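Local structure of envelope glycoprotein (Thogoto virus, 5XEA) at residues 268-272 / 273-277; 279-282 / 283-286; 128-131 / 132-135. The protein probably attaches the virus to its host-cell receptor and afterwards induces fusion of the virion with the host membrane, as a trimeric class III fusogen related to baculovirus gp64. All coordinates share one frame; numbering follows the deposited sequence.

Contact 1: residues 268-272 / 273-277; sequences LPFGN and KSWTV
Lys273 N reaches back to Phe270 O in a weak, bent hydrogen bond (3.4 Å, 142° at the hydrogen) that closes a tight turn running straight on from the short 3-10 segment 268-270. The turn lies in the loop between strand 243-247 and the long helix 282-327 of this gp64-like fusogen, and both Gly271 and Asn272 take positive phi in it. The side chain of Lys273 passes alongside the same carbonyl, with CG 3.0 Å from Phe270 O. Its NZ has a long, weak ion pair with Asp421 of the second subunit. On the Phe270 side chain, the torsion that sets CG opposite the carbonyl carbon (chi1 -52°) directs the ring at Trp275, and the two side chains cross at about a right angle. The phenyl and the six-membered indole ring meet obliquely, their centroids 5.5 Å apart. Packing of Phe270 on Arg414 of the second subunit, and an edge-to-face contact of Trp275 with His286 of the third, place this aromatic pair at the trimer interface. Phe270 CD2 makes the closest approach between the two rings, 3.4 Å from CZ3 of Trp275.

Contact 2: residues 279-282 / 283-286; sequences TASI and DDLH
Ser281 and Asp284 turn their side chains toward each other's backbone N-H groups, the reciprocal arrangement of a capping box at the start of helix 282-327. Ser281 is the N-cap: its OG lies between its own backbone N and carbonyl carbon (chi1 71°), a position from which it accepts from Asp284 N at 2.9 Å. The return bond is weak but almost straight, Ser281 N to Asp284 OD2 at 3.3 Å with 173° at the hydrogen. The carboxylate is also held by the second subunit, where the backbone N atoms of Arg414 and Gly415 donate to Asp284 OD1 and OD2, so this buried charge is surrounded by N-H donors as well as lying at the helix N terminus, a setting that would probably favour its ionised form. Across the first turn, Ile282 and His286, four residues apart, meet at a slant. The methyl CG2 of Ile282, placed opposite its own backbone N, sits 3.4 Å above one face of the His286 imidazole, displaced toward the rim, in a CH-pi contact. The same two residues are joined through the backbone, His286 N donating to Ile282 O at 2.9 Å, while Leu285 N bonds to Ser281 O at 3.2 Å as the first helical turn closes. His286 NE2 has its polar partner in Lys266 of the second subunit. The helix start is thus built into the trimer: Leu285 packs against Leu285 of both other subunits, and Asp283 OD2 forms a salt bridge with Arg414, in the loop before helix 421-437 of the second subunit.

Contact 3: residues 128-131 / 132-135; sequences NWKF and AYHM
A type II beta turn from Lys130 to Tyr133 leads the chain into strand 133-156, and residues on both sides of it meet in a Met-aromatic contact between Met135 and Trp129. The turn is closed by Tyr133 N donating to Lys130 O at 3.1 Å, the hydrogen bond bent to 141°. Met135 bends at its last torsion (chi3 -80°), bringing the thioether across one face of the indole, with the two side chains crossing at about a right angle. The methyl CE lies over the centre of the six-membered ring, 3.5 Å from its centroid, while SD is above the five-membered ring at 3.8 Å from that centroid. The same methyl also touches Lys130 CB at 3.6 Å. Lys130 bends at chi2 and runs side by side with Tyr133, its CG 3.6 Å from Tyr133 CD2, with both side chains pointing the same way; its ammonium end makes a cation-pi contact with Trp99. On Phe131, the ring receives Ala132 CB over one face, offset toward the rim. Strands 40-56 and 95-99 flank the site, and Phe131 packs on Leu59 of the third subunit. Trp129 NE1 donates to Asp97, which would fix the rotation of the indole and keep its face turned to the methionine. The contact with the thioether is probably largely dispersive, made by polarisable sulfur and a methyl group set over the ring face, while the polar edge of the indole is satisfied by a carboxylate.

How the contacts relate
From the N terminus the chain first reaches contact 3, where the turn closes at the start of strand 133-156, which pairs with 40-56 and 95-99 in the eight-stranded antiparallel sheet. Contacts 1 and 2 follow much later, in series and without nesting or crossing: contact 1 closes a turn in the loop after strand 243-247, and contact 2 ends that loop by starting helix 282-327. Their centres are 15 Å apart, whereas the centre of contact 3 lies about 53 Å from that of contact 1. Contacts 1 and 2 are joined between subunits as well, through Trp275 and His286. All three contacts touch the third subunit, contact 3 through Trp129 and Phe131, which pack on Ser62 and Leu59 of that subunit.

Contact 1: residues 268-272 / 273-277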
loop_
_atom_site.group_PDB
_atom_site.type_symbol
_atom_site.label_atom_id
_atom_site.label_comp_id
_atom_site.label_asym_id
_atom_site.label_seq_id
_atom_site.Cartn_x
_atom_site.Cartn_y
_atom_site.Cartn_z
ATOM N N LEU B 268 4.013 15.849 9.340
ATOM C CA LEU B 268 3.361 17.156 9.255
ATOM C C LEU B 268 2.194 17.254 8.271
ATOM O O LEU B 268 1.185 17.882 8.638
ATOM C CB LEU B 268 4.414 18.230 8.933
ATOM C CG LEU B 268 5.821 18.086 9.534
ATOM C CD1 LEU B 268 6.728 19.189 9.013
ATOM C CD2 LEU B 268 5.789 18.092 11.060
ATOM N N PRO B 269 2.248 16.716 7.040
ATOM C CA PRO B 269 1.131 16.965 6.100
ATOM C C PRO B 269 -0.196 16.389 6.568
ATOM O O PRO B 269 -1.253 16.833 6.097
ATOM C CB PRO B 269 1.602 16.307 4.791
ATOM C CG PRO B 269 3.086 16.273 4.893
ATOM C CD PRO B 269 3.385 16.055 6.361
ATOM N N PHE B 270 -0.179 15.446 7.509
ATOM C CA PHE B 270 -1.389 14.810 8.004
ATOM C C PHE B 270 -1.749 15.238 9.416
ATOM O O PHE B 270 -2.753 14.762 9.949
ATOM C CB PHE B 270 -1.236 13.288 7.923
ATOM C CG PHE B 270 -0.825 12.825 6.560
ATOM C CD1 PHE B 270 -1.684 12.992 5.482
ATOM C CD2 PHE B 270 0.427 12.277 6.342
ATOM C CE1 PHE B 270 -1.310 12.603 4.212
ATOM C CE2 PHE B 270 0.806 11.880 5.071
ATOM C CZ PHE B 270 -0.074 12.046 3.999
ATOM N N GLY B 271 -0.974 16.134 10.023
ATOM C CA GLY B 271 -1.287 16.661 11.337
ATOM C C GLY B 271 -1.556 15.628 12.415
ATOM O O GLY B 271 -2.596 15.688 13.076
ATOM N N ASN B 272 -0.650 14.664 12.591
ATOM C CA ASN B 272 -0.709 13.734 13.718
ATOM C C ASN B 272 -1.908 12.789 13.638
ATOM O O ASN B 272 -2.390 12.305 14.664
ATOM C CB ASN B 272 -0.728 14.493 15.053
ATOM C CG ASN B 272 -0.244 13.651 16.220
ATOM O OD1 ASN B 272 -0.061 12.438 16.099
ATOM N ND2 ASN B 272 -0.039 14.295 17.365
ATOM N N LYS B 273 -2.423 12.522 12.442
ATOM C CA LYS B 273 -3.472 11.522 12.318
ATOM C C LYS B 273 -2.887 10.116 12.419
ATOM O O LYS B 273 -1.747 9.854 12.014
ATOM C CB LYS B 273 -4.225 11.670 10.990
ATOM C CG LYS B 273 -4.974 12.968 10.842
ATOM C CD LYS B 273 -5.681 13.050 9.498
ATOM C CE LYS B 273 -6.122 14.477 9.165
ATOM N NZ LYS B 273 -6.390 15.304 10.382
ATOM N N SER B 274 -3.683 9.202 12.964
ATOM C CA SER B 274 -3.336 7.791 12.878
ATOM C C SER B 274 -3.060 7.422 11.424
ATOM O O SER B 274 -3.768 7.853 10.509
ATOM C CB SER B 274 -4.469 6.925 13.431
ATOM O OG SER B 274 -4.249 5.559 13.107
ATOM N N TRP B 275 -2.004 6.639 11.214
ATOM C CA TRP B 275 -1.686 6.132 9.890
ATOM C C TRP B 275 -2.740 5.173 9.359
ATOM O O TRP B 275 -2.723 4.859 8.164
ATOM C CB TRP B 275 -0.319 5.439 9.935
ATOM C CG TRP B 275 0.825 6.404 10.103
ATOM C CD1 TRP B 275 1.771 6.396 11.095
ATOM C CD2 TRP B 275 1.159 7.501 9.239
ATOM N NE1 TRP B 275 2.668 7.428 10.897
ATOM C CE2 TRP B 275 2.313 8.116 9.767
ATOM C CE3 TRP B 275 0.600 8.014 8.055
ATOM C CZ2 TRP B 275 2.913 9.218 9.164
ATOM C CZ3 TRP B 275 1.197 9.122 7.458
ATOM C CH2 TRP B 275 2.345 9.707 8.017
ATOM N N THR B 276 -3.642 4.682 10.217
ATOM C CA THR B 276 -4.726 3.818 9.762
ATOM C C THR B 276 -5.762 4.566 8.917
ATOM O O THR B 276 -6.610 3.913 8.303
ATOM C CB THR B 276 -5.432 3.169 10.956
ATOM O OG1 THR B 276 -6.044 4.188 11.766
ATOM C CG2 THR B 276 -4.426 2.306 11.846
ATOM N N VAL B 277 -5.708 5.895 8.846
ATOM C CA VAL B 277 -6.621 6.641 7.976
ATOM C C VAL B 277 -5.914 7.287 6.796
ATOM O O VAL B 277 -6.582 7.887 5.950
ATOM C CB VAL B 277 -7.443 7.697 8.751
ATOM C CG1 VAL B 277 -8.162 7.066 9.929
ATOM C CG2 VAL B 277 -6.562 8.861 9.205
#

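Contact 2: residues 279-282 / 283-286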
loop_
_atom_site.group_PDB
_atom_site.type_symbol
_atom_site.label_atom_id
_atom_site.label_comp_id
_atom_site.label_asym_id
_atom_site.label_seq_id
_atom_site.Cartn_x
_atom_site.Cartn_y
_atom_site.Cartn_z
ATOM N N THR B 279 -4.248 7.142 3.277
ATOM C CA THR B 279 -4.242 6.261 2.117
ATOM C C THR B 279 -2.838 6.118 1.532
ATOM O O THR B 279 -2.169 7.124 1.286
ATOM C CB THR B 279 -5.160 6.844 1.048
ATOM O OG1 THR B 279 -6.512 6.854 1.524
ATOM C CG2 THR B 279 -5.035 6.031 -0.209
ATOM N N ALA B 280 -2.403 4.879 1.263
ATOM C CA ALA B 280 -1.123 4.642 0.593
ATOM C C ALA B 280 -1.265 4.822 -0.916
ATOM O O ALA B 280 -2.247 4.381 -1.531
ATOM C CB ALA B 280 -0.591 3.234 0.891
ATOM N N SER B 281 -0.289 5.496 -1.508
ATOM C CA SER B 281 -0.316 5.724 -2.944
ATOM C C SER B 281 0.438 4.612 -3.662
ATOM O O SER B 281 1.204 3.857 -3.049
ATOM C CB SER B 281 0.299 7.076 -3.286
ATOM O OG SER B 281 1.697 7.050 -3.093
ATOM N N ILE B 282 0.199 4.509 -4.972
ATOM C CA ILE B 282 1.000 3.613 -5.809
ATOM C C ILE B 282 2.454 4.046 -5.788
ATOM O O ILE B 282 3.366 3.210 -5.747
ATOM C CB ILE B 282 0.459 3.549 -7.249
ATOM C CG1 ILE B 282 -0.936 2.932 -7.288
ATOM C CG2 ILE B 282 1.421 2.778 -8.173
ATOM C CD1 ILE B 282 -1.029 1.541 -6.777
ATOM N N ASP B 283 2.693 5.360 -5.760
ATOM C CA ASP B 283 4.055 5.849 -5.589
ATOM C C ASP B 283 4.720 5.273 -4.338
ATOM O O ASP B 283 5.903 4.934 -4.366
ATOM C CB ASP B 283 4.084 7.370 -5.521
ATOM C CG ASP B 283 5.500 7.916 -5.689
ATOM O OD1 ASP B 283 6.069 7.711 -6.774
ATOM O OD2 ASP B 283 6.040 8.539 -4.756
ATOM N N ASP B 284 3.994 5.212 -3.217
ATOM C CA ASP B 284 4.562 4.623 -1.998
ATOM C C ASP B 284 4.889 3.155 -2.190
ATOM O O ASP B 284 5.891 2.660 -1.657
ATOM C CB ASP B 284 3.598 4.760 -0.823
ATOM C CG ASP B 284 3.497 6.170 -0.314
ATOM O OD1 ASP B 284 4.512 6.886 -0.315
ATOM O OD2 ASP B 284 2.396 6.576 0.099
ATOM N N LEU B 285 4.020 2.428 -2.891
ATOM C CA LEU B 285 4.280 1.024 -3.166
ATOM C C LEU B 285 5.521 0.845 -4.035
ATOM O O LEU B 285 6.319 -0.068 -3.795
ATOM C CB LEU B 285 3.067 0.379 -3.834
ATOM C CG LEU B 285 2.239 -0.531 -2.935
ATOM C CD1 LEU B 285 1.657 0.289 -1.820
ATOM C CD2 LEU B 285 1.151 -1.245 -3.720
ATOM N N HIS B 286 5.686 1.692 -5.061
ATOM C CA HIS B 286 6.861 1.611 -5.928
ATOM C C HIS B 286 8.145 1.808 -5.132
ATOM O O HIS B 286 9.162 1.162 -5.413
ATOM C CB HIS B 286 6.789 2.660 -7.050
ATOM C CG HIS B 286 5.811 2.342 -8.144
ATOM N ND1 HIS B 286 5.291 3.315 -8.978
ATOM C CD2 HIS B 286 5.278 1.168 -8.562
ATOM C CE1 HIS B 286 4.470 2.754 -9.848
ATOM N NE2 HIS B 286 4.441 1.454 -9.616
#

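Contact 3: residues 128-131 / 132-135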
loop_
_atom_site.group_PDB
_atom_site.type_symbol
_atom_site.label_atom_id
_atom_site.label_comp_id
_atom_site.label_asym_id
_atom_site.label_seq_id
_atom_site.Cartn_x
_atom_site.Cartn_y
_atom_site.Cartn_z
ATOM N N ASN B 128 -47.681 24.958 0.451
ATOM C CA ASN B 128 -48.337 26.079 1.120
ATOM C C ASN B 128 -49.495 26.549 0.247
ATOM O O ASN B 128 -49.592 27.737 -0.049
ATOM C CB ASN B 128 -47.327 27.220 1.330
ATOM C CG ASN B 128 -47.796 28.287 2.325
ATOM O OD1 ASN B 128 -48.682 28.058 3.151
ATOM N ND2 ASN B 128 -47.150 29.454 2.270
ATOM N N TRP B 129 -50.342 25.627 -0.223
ATOM C CA TRP B 129 -51.279 25.961 -1.284
ATOM C C TRP B 129 -52.665 26.345 -0.768
ATOM O O TRP B 129 -53.543 26.645 -1.584
ATOM C CB TRP B 129 -51.404 24.812 -2.295
ATOM C CG TRP B 129 -51.546 23.451 -1.691
ATOM C CD1 TRP B 129 -50.561 22.505 -1.567
ATOM C CD2 TRP B 129 -52.740 22.858 -1.166
ATOM N NE1 TRP B 129 -51.069 21.370 -0.981
ATOM C CE2 TRP B 129 -52.403 21.560 -0.726
ATOM C CE3 TRP B 129 -54.061 23.307 -1.007
ATOM C CZ2 TRP B 129 -53.330 20.706 -0.138
ATOM C CZ3 TRP B 129 -54.984 22.453 -0.427
ATOM C CH2 TRP B 129 -54.612 21.166 -0.001
ATOM N N LYS B 130 -52.867 26.336 0.552
ATOM C CA LYS B 130 -54.169 26.591 1.162
ATOM C C LYS B 130 -54.206 28.049 1.610
ATOM O O LYS B 130 -53.727 28.392 2.693
ATOM C CB LYS B 130 -54.423 25.637 2.325
ATOM C CG LYS B 130 -55.865 25.690 2.840
ATOM C CD LYS B 130 -56.815 25.030 1.867
ATOM C CE LYS B 130 -58.270 25.182 2.327
ATOM N NZ LYS B 130 -59.195 24.441 1.422
ATOM N N PHE B 131 -54.782 28.898 0.766
ATOM C CA PHE B 131 -54.840 30.326 1.050
ATOM C C PHE B 131 -55.541 30.602 2.372
ATOM O O PHE B 131 -56.586 30.019 2.667
ATOM C CB PHE B 131 -55.560 31.072 -0.071
ATOM C CG PHE B 131 -55.699 32.546 0.196
ATOM C CD1 PHE B 131 -54.587 33.367 0.181
ATOM C CD2 PHE B 131 -56.956 33.111 0.480
ATOM C CE1 PHE B 131 -54.703 34.719 0.431
ATOM C CE2 PHE B 131 -57.080 34.468 0.737
ATOM C CZ PHE B 131 -55.957 35.280 0.706
ATOM N N ALA B 132 -54.938 31.500 3.163
ATOM C CA ALA B 132 -55.418 31.951 4.467
ATOM C C ALA B 132 -55.376 30.858 5.504
ATOM O O ALA B 132 -56.082 30.942 6.523
ATOM C CB ALA B 132 -56.845 32.543 4.391
ATOM N N TYR B 133 -54.552 29.827 5.283
ATOM C CA TYR B 133 -54.341 28.790 6.277
ATOM C C TYR B 133 -52.862 28.451 6.376
ATOM O O TYR B 133 -52.055 28.760 5.490
ATOM C CB TYR B 133 -55.117 27.506 5.947
ATOM C CG TYR B 133 -56.617 27.600 6.114
ATOM C CD1 TYR B 133 -57.229 27.176 7.289
ATOM C CD2 TYR B 133 -57.419 28.091 5.089
ATOM C CE1 TYR B 133 -58.602 27.262 7.451
ATOM C CE2 TYR B 133 -58.791 28.167 5.230
ATOM C CZ TYR B 133 -59.374 27.751 6.421
ATOM O OH TYR B 133 -60.733 27.825 6.580
ATOM N N HIS B 134 -52.528 27.777 7.466
ATOM C CA HIS B 134 -51.207 27.214 7.684
ATOM C C HIS B 134 -51.131 25.815 7.087
ATOM O O HIS B 134 -52.142 25.106 6.981
ATOM C CB HIS B 134 -50.893 27.141 9.169
ATOM C CG HIS B 134 -50.861 28.472 9.838
ATOM N ND1 HIS B 134 -49.688 29.133 10.116
ATOM C CD2 HIS B 134 -51.860 29.274 10.275
ATOM C CE1 HIS B 134 -49.963 30.285 10.702
ATOM N NE2 HIS B 134 -51.272 30.391 10.816
ATOM N N MET B 135 -49.923 25.410 6.700
ATOM C CA MET B 135 -49.763 24.067 6.173
ATOM C C MET B 135 -48.489 23.456 6.741
ATOM O O MET B 135 -47.462 24.126 6.854
ATOM C CB MET B 135 -49.761 24.068 4.642
ATOM C CG MET B 135 -49.898 22.656 4.058
ATOM S SD MET B 135 -50.225 22.635 2.299
ATOM C CE MET B 135 -51.985 22.981 2.307
#